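Side-chain contacts in molybdopterin-guanine dinucleotide biosynthesis protein B (Bacillus subtilis subsp. spizizenii, PDB 4OYH), which binds GTP, probably with weak GTPase activity, and may act as an adapter in making and using the molybdopterin guanine dinucleotide cofactor: residues 16-21 against 125-130; 25-30 against 105-110. The protein carries 2 engineered substitutions. One frame throughout, in Å; residues are numbered along the deposited sequence.

Interaction 1: residues 16-21 against 125-130. With SO4 (sulfate ion), chain F.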
loop_
_atom_site.group_PDB
_atom_site.type_symbol
_atom_site.label_atom_id
_atom_site.label_comp_id
_atom_site.label_asym_id
_atom_site.label_seq_id
_atom_site.Cartn_x
_atom_site.Cartn_y
_atom_site.Cartn_z
ATOM N N VAL A 16 12.419 16.691 9.064
ATOM C CA VAL A 16 12.447 16.254 10.440
ATOM C C VAL A 16 12.227 17.446 11.357
ATOM O O VAL A 16 12.579 18.565 11.027
ATOM C CB VAL A 16 13.764 15.546 10.821
ATOM C CG1 VAL A 16 14.055 14.442 9.873
ATOM C CG2 VAL A 16 14.894 16.493 10.926
ATOM N N GLY A 17 11.649 17.179 12.518
ATOM C CA GLY A 17 11.132 18.213 13.404
ATOM C C GLY A 17 10.191 17.548 14.411
ATOM O O GLY A 17 9.520 16.582 14.063
ATOM N N PHE A 18 10.183 18.030 15.658
ATOM C CA PHE A 18 9.172 17.643 16.668
ATOM C C PHE A 18 7.743 17.847 16.189
ATOM O O PHE A 18 7.469 18.624 15.258
ATOM C CB PHE A 18 9.390 18.425 17.990
ATOM C CG PHE A 18 10.676 18.048 18.690
ATOM C CD1 PHE A 18 10.856 16.775 19.173
ATOM C CD2 PHE A 18 11.713 18.933 18.809
ATOM C CE1 PHE A 18 12.018 16.413 19.783
ATOM C CE2 PHE A 18 12.869 18.568 19.424
ATOM C CZ PHE A 18 13.022 17.304 19.901
ATOM N N GLN A 19 6.831 17.117 16.820
ATOM C CA GLN A 19 5.404 17.281 16.577
ATOM C C GLN A 19 5.005 18.741 16.661
ATOM O O GLN A 19 5.491 19.473 17.526
ATOM C CB GLN A 19 4.630 16.447 17.581
ATOM C CG GLN A 19 3.162 16.276 17.278
ATOM C CD GLN A 19 2.479 15.493 18.372
ATOM O OE1 GLN A 19 3.045 14.527 18.897
ATOM N NE2 GLN A 19 1.273 15.919 18.750
ATOM N N ASN A 20 4.153 19.160 15.728
ATOM C CA ASN A 20 3.608 20.517 15.678
ATOM C C ASN A 20 4.619 21.623 15.327
ATOM O O ASN A 20 4.406 22.809 15.618
ATOM C CB ASN A 20 2.916 20.831 17.005
ATOM C CG ASN A 20 1.842 19.807 17.338
ATOM O OD1 ASN A 20 1.930 19.099 18.346
ATOM N ND2 ASN A 20 0.839 19.700 16.470
ATOM N N SER A 21 5.685 21.236 14.633
ATOM C CA SER A 21 6.637 22.188 14.030
ATOM C C SER A 21 6.152 22.862 12.725
ATOM O O SER A 21 6.722 23.832 12.287
ATOM C CB SER A 21 7.962 21.460 13.748
ATOM O OG SER A 21 8.419 20.814 14.924
ATOM N N LYS A 125 15.111 27.142 19.553
ATOM C CA LYS A 125 16.537 27.020 19.302
ATOM C C LYS A 125 17.097 25.768 19.909
ATOM O O LYS A 125 18.069 25.216 19.404
ATOM C CB LYS A 125 17.278 28.235 19.849
ATOM C CG LYS A 125 18.758 28.275 19.487
ATOM C CD LYS A 125 19.659 28.266 20.718
ATOM C CE LYS A 125 19.721 29.637 21.401
ATOM N NZ LYS A 125 18.389 30.153 21.851
ATOM N N GLU A 126 16.471 25.297 20.978
ATOM C CA GLU A 126 16.957 24.128 21.698
ATOM C C GLU A 126 16.340 22.849 21.145
ATOM O O GLU A 126 16.581 21.757 21.681
ATOM C CB GLU A 126 16.665 24.262 23.202
ATOM C CG GLU A 126 17.476 23.296 24.108
ATOM C CD GLU A 126 18.908 23.760 24.390
ATOM O OE1 GLU A 126 19.085 24.787 25.092
ATOM O OE2 GLU A 126 19.854 23.087 23.918
ATOM N N ASP A 127 15.552 22.961 20.075
ATOM C CA ASP A 127 15.108 21.754 19.370
ATOM C C ASP A 127 16.290 21.056 18.670
ATOM O O ASP A 127 16.385 19.826 18.701
ATOM C CB ASP A 127 14.024 22.052 18.335
ATOM C CG ASP A 127 12.632 22.157 18.942
ATOM O OD1 ASP A 127 12.398 21.681 20.078
ATOM O OD2 ASP A 127 11.759 22.721 18.260
ATOM N N LEU A 128 17.193 21.833 18.069
ATOM C CA LEU A 128 18.259 21.263 17.236
ATOM C C LEU A 128 19.128 20.261 17.981
ATOM O O LEU A 128 19.740 19.404 17.359
ATOM C CB LEU A 128 19.148 22.364 16.661
ATOM C CG LEU A 128 19.932 21.997 15.389
ATOM C CD1 LEU A 128 19.034 21.615 14.219
ATOM C CD2 LEU A 128 20.817 23.152 14.973
ATOM N N GLU A 129 19.159 20.347 19.309
ATOM C CA GLU A 129 19.957 19.433 20.113
ATOM C C GLU A 129 19.425 18.023 20.088
ATOM O O GLU A 129 20.121 17.107 19.655
ATOM C CB GLU A 129 20.030 19.922 21.555
ATOM C CG GLU A 129 21.238 20.807 21.828
ATOM C CD GLU A 129 21.482 21.819 20.721
ATOM O OE1 GLU A 129 22.573 21.767 20.116
ATOM O OE2 GLU A 129 20.583 22.653 20.454
ATOM N N ALA A 130 18.201 17.828 20.562
ATOM C CA ALA A 130 17.607 16.495 20.541
ATOM C C ALA A 130 17.427 15.941 19.107
ATOM O O ALA A 130 17.371 14.721 18.906
ATOM C CB ALA A 130 16.281 16.508 21.271
HETATM S S SO4 F . 3.689 18.774 12.546
HETATM O O1 SO4 F . 3.293 17.942 13.687
HETATM O O2 SO4 F . 3.337 18.035 11.350
HETATM O O3 SO4 F . 3.118 20.115 12.621
HETATM O O4 SO4 F . 5.136 18.989 12.535
#

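Interaction 2: residues 25-30 against 105-110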
loop_
_atom_site.group_PDB
_atom_site.type_symbol
_atom_site.label_atom_id
_atom_site.label_comp_id
_atom_site.label_asym_id
_atom_site.label_seq_id
_atom_site.Cartn_x
_atom_site.Cartn_y
_atom_site.Cartn_z
ATOM N N THR A 25 2.479 20.895 6.774
ATOM C CA THR A 25 2.224 22.067 5.930
ATOM C C THR A 25 3.376 22.311 4.987
ATOM O O THR A 25 3.180 22.532 3.823
ATOM C CB THR A 25 1.976 23.333 6.763
ATOM O OG1 THR A 25 0.574 23.452 6.997
ATOM C CG2 THR A 25 2.414 24.574 6.040
ATOM N N PHE A 26 4.584 22.310 5.506
ATOM C CA PHE A 26 5.739 22.410 4.653
ATOM C C PHE A 26 5.728 21.360 3.522
ATOM O O PHE A 26 5.846 21.708 2.352
ATOM C CB PHE A 26 6.990 22.276 5.509
ATOM C CG PHE A 26 8.217 22.574 4.792
ATOM C CD1 PHE A 26 8.333 23.727 4.067
ATOM C CD2 PHE A 26 9.286 21.677 4.826
ATOM C CE1 PHE A 26 9.504 23.990 3.365
ATOM C CE2 PHE A 26 10.442 21.940 4.158
ATOM C CZ PHE A 26 10.564 23.089 3.425
ATOM N N ILE A 27 5.541 20.093 3.882
ATOM C CA ILE A 27 5.431 18.996 2.919
ATOM C C ILE A 27 4.320 19.240 1.907
ATOM O O ILE A 27 4.495 19.047 0.705
ATOM C CB ILE A 27 5.230 17.643 3.666
ATOM C CG1 ILE A 27 6.605 17.092 4.115
ATOM C CG2 ILE A 27 4.569 16.581 2.785
ATOM C CD1 ILE A 27 6.618 16.513 5.522
ATOM N N GLU A 28 3.180 19.682 2.403
ATOM C CA GLU A 28 2.036 20.002 1.565
ATOM C C GLU A 28 2.375 21.003 0.497
ATOM O O GLU A 28 2.076 20.796 -0.675
ATOM C CB GLU A 28 0.928 20.582 2.412
ATOM C CG GLU A 28 -0.207 19.697 2.665
ATOM C CD GLU A 28 -1.460 20.522 2.776
ATOM O OE1 GLU A 28 -1.470 21.432 3.640
ATOM O OE2 GLU A 28 -2.417 20.272 1.993
ATOM N N ARG A 29 2.945 22.123 0.930
ATOM C CA ARG A 29 3.468 23.127 0.019
ATOM C C ARG A 29 4.420 22.538 -1.016
ATOM O O ARG A 29 4.305 22.821 -2.204
ATOM C CB ARG A 29 4.172 24.224 0.789
ATOM C CG ARG A 29 3.560 25.588 0.608
ATOM C CD ARG A 29 2.242 25.714 1.370
ATOM N NE ARG A 29 2.162 26.950 2.157
ATOM C CZ ARG A 29 3.016 27.301 3.122
ATOM N NH1 ARG A 29 4.049 26.526 3.447
ATOM N NH2 ARG A 29 2.834 28.441 3.769
ATOM N N ILE A 30 5.330 21.683 -0.592
ATOM C CA ILE A 30 6.242 21.038 -1.536
ATOM C C ILE A 30 5.554 20.115 -2.526
ATOM O O ILE A 30 5.912 20.076 -3.705
ATOM C CB ILE A 30 7.273 20.204 -0.820
ATOM C CG1 ILE A 30 8.117 21.084 0.115
ATOM C CG2 ILE A 30 8.126 19.426 -1.840
ATOM C CD1 ILE A 30 8.848 20.271 1.184
ATOM N N CYS A 105 11.548 10.271 -7.357
ATOM C CA CYS A 105 12.221 10.813 -6.192
ATOM C C CYS A 105 11.331 10.677 -4.961
ATOM O O CYS A 105 10.215 10.171 -5.054
ATOM C CB CYS A 105 12.599 12.269 -6.430
ATOM S SG CYS A 105 11.228 13.296 -6.973
ATOM N N LEU A 106 11.825 11.101 -3.806
ATOM C CA LEU A 106 11.095 10.809 -2.576
ATOM C C LEU A 106 11.290 11.852 -1.483
ATOM O O LEU A 106 12.414 12.254 -1.143
ATOM C CB LEU A 106 11.482 9.421 -2.092
ATOM C CG LEU A 106 10.913 8.976 -0.738
ATOM C CD1 LEU A 106 9.353 8.838 -0.769
ATOM C CD2 LEU A 106 11.583 7.705 -0.334
ATOM N N LEU A 107 10.141 12.301 -0.989
ATOM C CA LEU A 107 10.008 13.160 0.180
ATOM C C LEU A 107 9.701 12.286 1.374
ATOM O O LEU A 107 8.730 11.536 1.355
ATOM C CB LEU A 107 8.870 14.177 0.005
ATOM C CG LEU A 107 9.055 15.671 0.281
ATOM C CD1 LEU A 107 7.742 16.305 0.627
ATOM C CD2 LEU A 107 10.045 15.949 1.332
ATOM N N ILE A 108 10.528 12.364 2.410
ATOM C CA ILE A 108 10.274 11.582 3.627
ATOM C C ILE A 108 9.983 12.519 4.811
ATOM O O ILE A 108 10.749 13.457 5.055
ATOM C CB ILE A 108 11.465 10.695 3.982
ATOM C CG1 ILE A 108 11.902 9.883 2.748
ATOM C CG2 ILE A 108 11.110 9.861 5.187
ATOM C CD1 ILE A 108 12.721 8.679 3.042
ATOM N N GLU A 109 8.879 12.287 5.525
ATOM C CA GLU A 109 8.675 12.901 6.840
ATOM C C GLU A 109 9.227 11.940 7.917
ATOM O O GLU A 109 8.761 10.811 8.021
ATOM C CB GLU A 109 7.187 13.214 7.055
ATOM C CG GLU A 109 6.766 13.576 8.489
ATOM C CD GLU A 109 5.300 14.057 8.588
ATOM O OE1 GLU A 109 4.749 14.075 9.705
ATOM O OE2 GLU A 109 4.697 14.430 7.562
ATOM N N GLY A 110 10.214 12.372 8.722
ATOM C CA GLY A 110 10.783 11.490 9.775
ATOM C C GLY A 110 12.048 10.668 9.423
ATOM O O GLY A 110 12.780 11.105 8.548
#

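Interaction 1: residues 16-21 against 125-130
Phe18 and Asp127 turn the same way about their first torsions, each with CG anti to its own carbonyl carbon (chi1 -67° and -82°), and this sends the phenyl ring and the carboxylate into each other's path. Phe18 belongs to the P-loop, the Walker A glycine-rich turn between strand 12-16 and helix 23-35, and the meeting shows how one side chain of a phosphate-binding loop can face outward while the backbone serves the anion. The partner is the short, weakly bonded helix at about 127-130, which follows strand 118-122. OD1 of Asp127 lies 3.1 Å from CD2 of Phe18 and 3.2 Å from CE2, with the ring and carboxylate planes 58° apart. Further along the ring, CB of Ala130 comes up to the edge, near the ring plane, 3.6 Å from CZ of Phe18. The ring rests against two residues of the same helical turn, and Leu131 touches it as well. No hydrogen bond crosses between the segments. The carboxylate finds its polar partners nearer home: OD2 of Asp127 is hydrogen-bonded to Ser123 OG and to the backbone N of Glu124, which should restrain its rotation and keep OD1 beside the ring.

Behind the ring, Phe18 to Ser21 form a type II beta turn, closed by the 3.2 Å bond from Ser21 N to Phe18 O. A sulfate, probably from the crystallisation liquor, sits against the turn, consistent with a site for a GTP phosphate. Backbone amides grip it, those of Gly22 and Lys23 among them. Asn20 N points fairly straight at sulfate O1, though the modelled 2.5 Å is too short and its length doubtful; Ser21 N makes a weak, bent bond of 3.1 Å to sulfate O4.

Interaction 2: residues 25-30 against 105-110
Ile27 straddles the end of Leu107, its CG1 and CG2 branches each 3.8 Å from the Leu107 CD1 methyl. One turn further along the helix, Ile30 meets the same methyl, with its CG2 4.0 Å from Leu107 CD1, so a single leucine branch is received by two isoleucines. Helix 23-35, which follows the P-loop, is the connection of a beta-alpha-beta crossover from strand 12-16 to strand 41-46, and it lies over strand 105-109, the strand between those two in the parallel sheet. The short segments run nearly antiparallel, at 168°, with their axes 10.2 Å apart. Toward the other end of the contact, CD1 of Ile27 reaches Glu109, lying 3.7 Å from its CB and 3.5 Å from its OE2. The Glu109 chain stays extended, with CG anti to the backbone N (chi1 167°), and crosses Ile27 at about a right angle before its OE1 forms a long, weak ion pair with Lys23 NZ. An alanine in place of Ile27 is likely to leave a gap beside Leu107 CD1, where the two branches had packed, and deprive the Glu109 chain of its apolar neighbour. Val15 and Cys43, from the flanking strands, also touch Ile27.

Overall arrangement
Interaction 2 is core and interaction 1 surface, yet both hang on one strand-loop-helix unit: segment 16-21 is the loop leaving strand 12-16, and segment 25-30 lies on the helix the loop leads into. Interaction 2 sits inside the chain loop that interaction 1 closes, their centres about 16 Å apart, and they touch where Val16 CG1 lies 3.8 Å from Gly110 O. Chemistry follows place. In the core, branched aliphatic groups pack between helix and sheet; at the surface, a phenyl ring meets a carboxylate and a methyl group. Sulfate-binding amides of segment 16-21 belong to interaction 1, and the side chain of Glu109, from interaction 2, comes within about 5 Å of the anion, nearest atoms.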